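Local coordinates for methyl-accepting chemotaxis protein, putative (Geobacter sulfurreducens, PDB 3OOV) that probably takes part in bacterial chemotaxis signalling through a GAF domain, a fold that in relatives often binds small ligands, at residues 25-39 with 48-60. Numbering follows the deposited sequence.
With GOL (glycerol), chain D.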
loop_
_atom_site.group_PDB
_atom_site.type_symbol
_atom_site.label_atom_id
_atom_site.label_comp_id
_atom_site.label_asym_id
_atom_site.label_seq_id
_atom_site.Cartn_x
_atom_site.Cartn_y
_atom_site.Cartn_z
ATOM N N ALA A 25 -14.319 -13.994 7.189
ATOM C CA ALA A 25 -14.689 -13.903 5.798
ATOM C C ALA A 25 -16.235 -13.791 5.743
ATOM O O ALA A 25 -16.791 -12.943 5.032
ATOM C CB ALA A 25 -14.206 -15.089 5.061
ATOM N N GLU A 26 -16.924 -14.598 6.557
ATOM C CA GLU A 26 -18.372 -14.420 6.796
ATOM C C GLU A 26 -18.770 -13.019 7.090
ATOM O O GLU A 26 -19.618 -12.476 6.384
ATOM C CB GLU A 26 -18.957 -15.418 7.815
ATOM C CG GLU A 26 -19.024 -16.839 7.159
ATOM C CD GLU A 26 -19.450 -18.031 8.105
ATOM O OE1 GLU A 26 -19.183 -19.215 7.714
ATOM O OE2 GLU A 26 -20.066 -17.795 9.184
ATOM N N GLY A 27 -18.113 -12.387 8.051
ATOM C CA GLY A 27 -18.501 -11.045 8.470
ATOM C C GLY A 27 -18.341 -10.038 7.352
ATOM O O GLY A 27 -19.250 -9.186 7.121
ATOM N N LEU A 28 -17.207 -10.115 6.647
ATOM C CA LEU A 28 -16.912 -9.162 5.583
ATOM C C LEU A 28 -17.943 -9.303 4.492
ATOM O O LEU A 28 -18.321 -8.294 3.919
ATOM C CB LEU A 28 -15.527 -9.331 4.930
ATOM C CG LEU A 28 -14.318 -8.636 5.570
ATOM C CD1 LEU A 28 -12.879 -9.088 4.967
ATOM C CD2 LEU A 28 -14.491 -7.082 5.500
ATOM N N HIS A 29 -18.333 -10.548 4.201
ATOM C CA HIS A 29 -19.201 -10.879 3.080
ATOM C C HIS A 29 -20.670 -10.629 3.469
ATOM O O HIS A 29 -21.302 -9.732 2.898
ATOM C CB HIS A 29 -19.020 -12.353 2.634
ATOM C CG HIS A 29 -19.996 -12.804 1.588
ATOM N ND1 HIS A 29 -19.917 -12.406 0.266
ATOM C CD2 HIS A 29 -21.056 -13.642 1.653
ATOM C CE1 HIS A 29 -20.891 -12.973 -0.430
ATOM N NE2 HIS A 29 -21.598 -13.730 0.386
ATOM N N ASP A 30 -21.164 -11.417 4.436
ATOM C CA ASP A 30 -22.557 -11.390 4.910
ATOM C C ASP A 30 -22.980 -10.083 5.533
ATOM O O ASP A 30 -24.093 -9.659 5.339
ATOM C CB ASP A 30 -22.799 -12.482 5.953
ATOM C CG ASP A 30 -22.838 -13.839 5.359
ATOM O OD1 ASP A 30 -23.127 -13.955 4.151
ATOM O OD2 ASP A 30 -22.595 -14.810 6.098
ATOM N N VAL A 31 -22.110 -9.455 6.307
ATOM C CA VAL A 31 -22.490 -8.254 7.032
ATOM C C VAL A 31 -22.135 -7.029 6.247
ATOM O O VAL A 31 -22.947 -6.130 6.099
ATOM C CB VAL A 31 -21.834 -8.188 8.429
ATOM C CG1 VAL A 31 -22.176 -6.864 9.104
ATOM C CG2 VAL A 31 -22.303 -9.372 9.288
ATOM N N LEU A 32 -20.939 -6.981 5.687
ATOM C CA LEU A 32 -20.479 -5.749 5.019
ATOM C C LEU A 32 -20.684 -5.815 3.509
ATOM O O LEU A 32 -20.382 -4.868 2.789
ATOM C CB LEU A 32 -19.022 -5.512 5.310
ATOM C CG LEU A 32 -18.585 -4.688 6.526
ATOM C CD1 LEU A 32 -19.687 -4.157 7.447
ATOM C CD2 LEU A 32 -17.562 -5.423 7.343
ATOM N N GLY A 33 -21.151 -6.921 2.999
ATOM C CA GLY A 33 -21.486 -6.896 1.564
ATOM C C GLY A 33 -20.323 -7.005 0.569
ATOM O O GLY A 33 -20.568 -6.900 -0.655
ATOM N N TYR A 34 -19.078 -7.276 1.021
ATOM C CA TYR A 34 -18.001 -7.616 -0.003
ATOM C C TYR A 34 -18.339 -8.919 -0.636
ATOM O O TYR A 34 -18.659 -9.894 0.056
ATOM C CB TYR A 34 -16.582 -7.683 0.595
ATOM C CG TYR A 34 -16.223 -6.315 1.068
ATOM C CD1 TYR A 34 -15.905 -5.339 0.137
ATOM C CD2 TYR A 34 -16.380 -5.945 2.407
ATOM C CE1 TYR A 34 -15.648 -4.059 0.509
ATOM C CE2 TYR A 34 -16.121 -4.645 2.811
ATOM C CZ TYR A 34 -15.714 -3.703 1.832
ATOM O OH TYR A 34 -15.446 -2.373 2.138
ATOM N N GLU A 35 -18.215 -8.969 -1.943
ATOM C CA GLU A 35 -18.766 -10.046 -2.726
ATOM C C GLU A 35 -17.890 -11.336 -2.642
ATOM O O GLU A 35 -18.420 -12.415 -2.508
ATOM C CB GLU A 35 -18.811 -9.528 -4.182
ATOM C CG GLU A 35 -19.579 -10.406 -5.094
ATOM C CD GLU A 35 -19.151 -10.302 -6.607
ATOM O OE1 GLU A 35 -19.110 -9.107 -7.096
ATOM O OE2 GLU A 35 -18.913 -11.432 -7.263
ATOM N N ARG A 36 -16.563 -11.213 -2.748
ATOM C CA ARG A 36 -15.647 -12.337 -2.677
ATOM C C ARG A 36 -14.567 -12.046 -1.639
ATOM O O ARG A 36 -13.934 -10.989 -1.681
ATOM C CB ARG A 36 -14.981 -12.559 -4.042
ATOM C CG ARG A 36 -15.908 -12.487 -5.169
ATOM C CD ARG A 36 -16.520 -13.813 -5.553
ATOM N NE ARG A 36 -17.337 -13.675 -6.759
ATOM C CZ ARG A 36 -17.390 -14.572 -7.766
ATOM N NH1 ARG A 36 -16.647 -15.689 -7.750
ATOM N NH2 ARG A 36 -18.182 -14.347 -8.823
ATOM N N VAL A 37 -14.414 -12.941 -0.676
ATOM C CA VAL A 37 -13.474 -12.773 0.411
ATOM C C VAL A 37 -12.719 -14.077 0.504
ATOM O O VAL A 37 -13.302 -15.145 0.808
ATOM C CB VAL A 37 -14.115 -12.418 1.758
ATOM C CG1 VAL A 37 -13.028 -12.300 2.880
ATOM C CG2 VAL A 37 -14.890 -11.073 1.620
ATOM N N ASN A 38 -11.448 -13.962 0.165
ATOM C CA ASN A 38 -10.553 -15.111 0.087
ATOM C C ASN A 38 -9.469 -14.953 1.163
ATOM O O ASN A 38 -8.898 -13.844 1.363
ATOM C CB ASN A 38 -9.976 -15.308 -1.322
ATOM C CG ASN A 38 -11.078 -15.499 -2.373
ATOM O OD1 ASN A 38 -11.884 -16.459 -2.297
ATOM N ND2 ASN A 38 -11.163 -14.548 -3.339
ATOM N N ILE A 39 -9.254 -16.012 1.926
ATOM C CA ILE A 39 -8.196 -15.961 2.946
ATOM C C ILE A 39 -7.254 -17.159 2.808
ATOM O O ILE A 39 -7.697 -18.302 2.812
ATOM C CB ILE A 39 -8.757 -15.893 4.376
ATOM C CG1 ILE A 39 -9.744 -14.757 4.505
ATOM C CG2 ILE A 39 -7.575 -15.764 5.454
ATOM C CD1 ILE A 39 -10.511 -14.776 5.894
ATOM N N SER A 48 4.520 -21.876 0.697
ATOM C CA SER A 48 3.210 -22.037 0.045
ATOM C C SER A 48 2.122 -21.371 0.856
ATOM O O SER A 48 2.241 -21.226 2.078
ATOM C CB SER A 48 2.834 -23.541 -0.046
ATOM O OG SER A 48 3.751 -24.208 -0.905
ATOM N N LEU A 49 0.980 -21.157 0.209
ATOM C CA LEU A 49 -0.233 -20.689 0.860
ATOM C C LEU A 49 -1.345 -21.737 0.787
ATOM O O LEU A 49 -1.695 -22.170 -0.294
ATOM C CB LEU A 49 -0.732 -19.473 0.107
ATOM C CG LEU A 49 0.074 -18.165 0.250
ATOM C CD1 LEU A 49 -0.533 -17.089 -0.803
ATOM C CD2 LEU A 49 0.131 -17.633 1.703
ATOM N N SER A 50 -1.969 -22.066 1.900
ATOM C CA SER A 50 -3.082 -22.911 1.776
ATOM C C SER A 50 -4.403 -22.073 1.815
ATOM O O SER A 50 -4.508 -21.013 2.450
ATOM C CB SER A 50 -2.987 -24.085 2.760
ATOM O OG SER A 50 -3.310 -23.632 4.031
ATOM N N PHE A 51 -5.361 -22.486 1.009
ATOM C CA PHE A 51 -6.555 -21.695 0.821
ATOM C C PHE A 51 -7.520 -22.102 1.950
ATOM O O PHE A 51 -7.997 -23.203 1.949
ATOM C CB PHE A 51 -7.103 -22.006 -0.569
ATOM C CG PHE A 51 -7.928 -20.870 -1.236
ATOM C CD1 PHE A 51 -7.891 -20.709 -2.619
ATOM C CD2 PHE A 51 -8.770 -20.030 -0.490
ATOM C CE1 PHE A 51 -8.645 -19.678 -3.261
ATOM C CE2 PHE A 51 -9.521 -19.016 -1.118
ATOM C CZ PHE A 51 -9.509 -18.868 -2.475
ATOM N N VAL A 52 -7.797 -21.219 2.891
ATOM C CA VAL A 52 -8.535 -21.548 4.123
ATOM C C VAL A 52 -10.024 -21.166 4.099
ATOM O O VAL A 52 -10.903 -21.949 4.542
ATOM C CB VAL A 52 -7.824 -20.910 5.366
ATOM C CG1 VAL A 52 -8.672 -21.105 6.655
ATOM C CG2 VAL A 52 -6.440 -21.537 5.543
ATOM N N ALA A 53 -10.316 -19.969 3.583
ATOM C CA ALA A 53 -11.680 -19.472 3.461
ATOM C C ALA A 53 -11.888 -18.818 2.113
ATOM O O ALA A 53 -10.999 -18.163 1.568
ATOM C CB ALA A 53 -12.038 -18.522 4.604
ATOM N N ALA A 54 -13.072 -19.072 1.549
ATOM C CA ALA A 54 -13.532 -18.494 0.280
ATOM C C ALA A 54 -15.000 -18.296 0.484
ATOM O O ALA A 54 -15.752 -19.247 0.661
ATOM C CB ALA A 54 -13.287 -19.395 -0.864
ATOM N N VAL A 55 -15.408 -17.070 0.608
ATOM C CA VAL A 55 -16.812 -16.795 0.664
ATOM C C VAL A 55 -17.153 -16.054 -0.656
ATOM O O VAL A 55 -16.307 -15.296 -1.234
ATOM C CB VAL A 55 -17.102 -16.055 1.992
ATOM C CG1 VAL A 55 -18.485 -15.653 2.080
ATOM C CG2 VAL A 55 -16.859 -17.014 3.171
ATOM N N GLY A 56 -18.342 -16.326 -1.180
ATOM C CA GLY A 56 -18.854 -15.627 -2.358
ATOM C C GLY A 56 -18.569 -16.302 -3.683
ATOM O O GLY A 56 -19.090 -15.871 -4.727
ATOM N N THR A 57 -17.735 -17.337 -3.676
ATOM C CA THR A 57 -17.450 -18.070 -4.914
ATOM C C THR A 57 -18.240 -19.358 -4.820
ATOM O O THR A 57 -17.982 -20.186 -3.924
ATOM C CB THR A 57 -15.926 -18.325 -5.134
ATOM O OG1 THR A 57 -15.281 -17.064 -5.365
ATOM C CG2 THR A 57 -15.709 -19.202 -6.402
ATOM N N ALA A 58 -19.237 -19.498 -5.702
ATOM C CA ALA A 58 -20.122 -20.699 -5.664
ATOM C C ALA A 58 -19.373 -21.934 -6.153
ATOM O O ALA A 58 -18.492 -21.827 -7.029
ATOM C CB ALA A 58 -21.523 -20.481 -6.524
ATOM N N ASP A 59 -19.791 -23.100 -5.673
ATOM C CA ASP A 59 -19.329 -24.406 -6.230
ATOM C C ASP A 59 -17.804 -24.579 -5.957
ATOM O O ASP A 59 -17.032 -25.023 -6.819
ATOM C CB ASP A 59 -19.629 -24.526 -7.751
ATOM C CG ASP A 59 -21.170 -24.411 -8.113
ATOM O OD1 ASP A 59 -22.030 -24.645 -7.215
ATOM O OD2 ASP A 59 -21.488 -24.043 -9.312
ATOM N N PHE A 60 -17.387 -24.219 -4.755
ATOM C CA PHE A 60 -15.965 -24.178 -4.436
ATOM C C PHE A 60 -15.766 -24.370 -2.960
ATOM O O PHE A 60 -16.348 -23.704 -2.120
ATOM C CB PHE A 60 -15.289 -22.874 -4.928
ATOM C CG PHE A 60 -13.841 -22.745 -4.564
ATOM C CD1 PHE A 60 -12.887 -23.591 -5.094
ATOM C CD2 PHE A 60 -13.415 -21.721 -3.712
ATOM C CE1 PHE A 60 -11.532 -23.440 -4.781
ATOM C CE2 PHE A 60 -12.056 -21.552 -3.431
ATOM C CZ PHE A 60 -11.128 -22.399 -3.948
HETATM C C1 GOL D . -16.006 -22.255 3.407
HETATM O O1 GOL D . -15.522 -22.486 2.087
HETATM C C2 GOL D . -15.857 -20.760 3.650
HETATM O O2 GOL D . -14.514 -20.450 3.386
HETATM C C3 GOL D . -16.208 -20.331 5.075
HETATM O O3 GOL D . -17.602 -20.273 5.266
HETATM O O HOH W 1 -14.388 -16.150 -3.010
#
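V37 and V55 form a hydrogen-bonded pair in the antiparallel hairpin of strands 36-42 and 48-55, part of the central sheet of a GAF domain. The hairpin is an example of two strands serving two surfaces, with I39, A53 and V55 turned to the helix side and N38 and A54 to the other. Backbone bonds come first: V37 N bonds V55 O and V55 N bonds V37 O, and I39 N gives a nearly straight bond (172°) to A53 O. A classic beta bulge follows, where I39 O accepts from both V52 N (2.9 Å) and A53 N.

Apolar packing joins helix 17-31 to the face that carries A53 and V55. V55 CG1, anti to the backbone N (chi1 176°), presses obliquely on the H29 ring, while its CG2 meets A25 CB at 3.8 Å; A25 CB also touches A53 CB. On the other face the N38 amide stands almost perpendicular (87°) to the F51 ring, with OD1 at the ring edge, 3.4 Å from CZ.

Polar side chains meet where strand 36-42 begins and strand 48-55 ends. R36 bonds E35 OE2 through NE in a salt bridge (2.8 Å), G56 O lies over one face of its guanidinium, and NH1 reaches T57 OG1. With an alanine at R36, the E35 carboxylate would probably lose this charged mate, and T57 OG1 this donor. One water ties the strands together, donating to N38 OD1 (2.6 Å) and V55 O and accepting from T57 OG1.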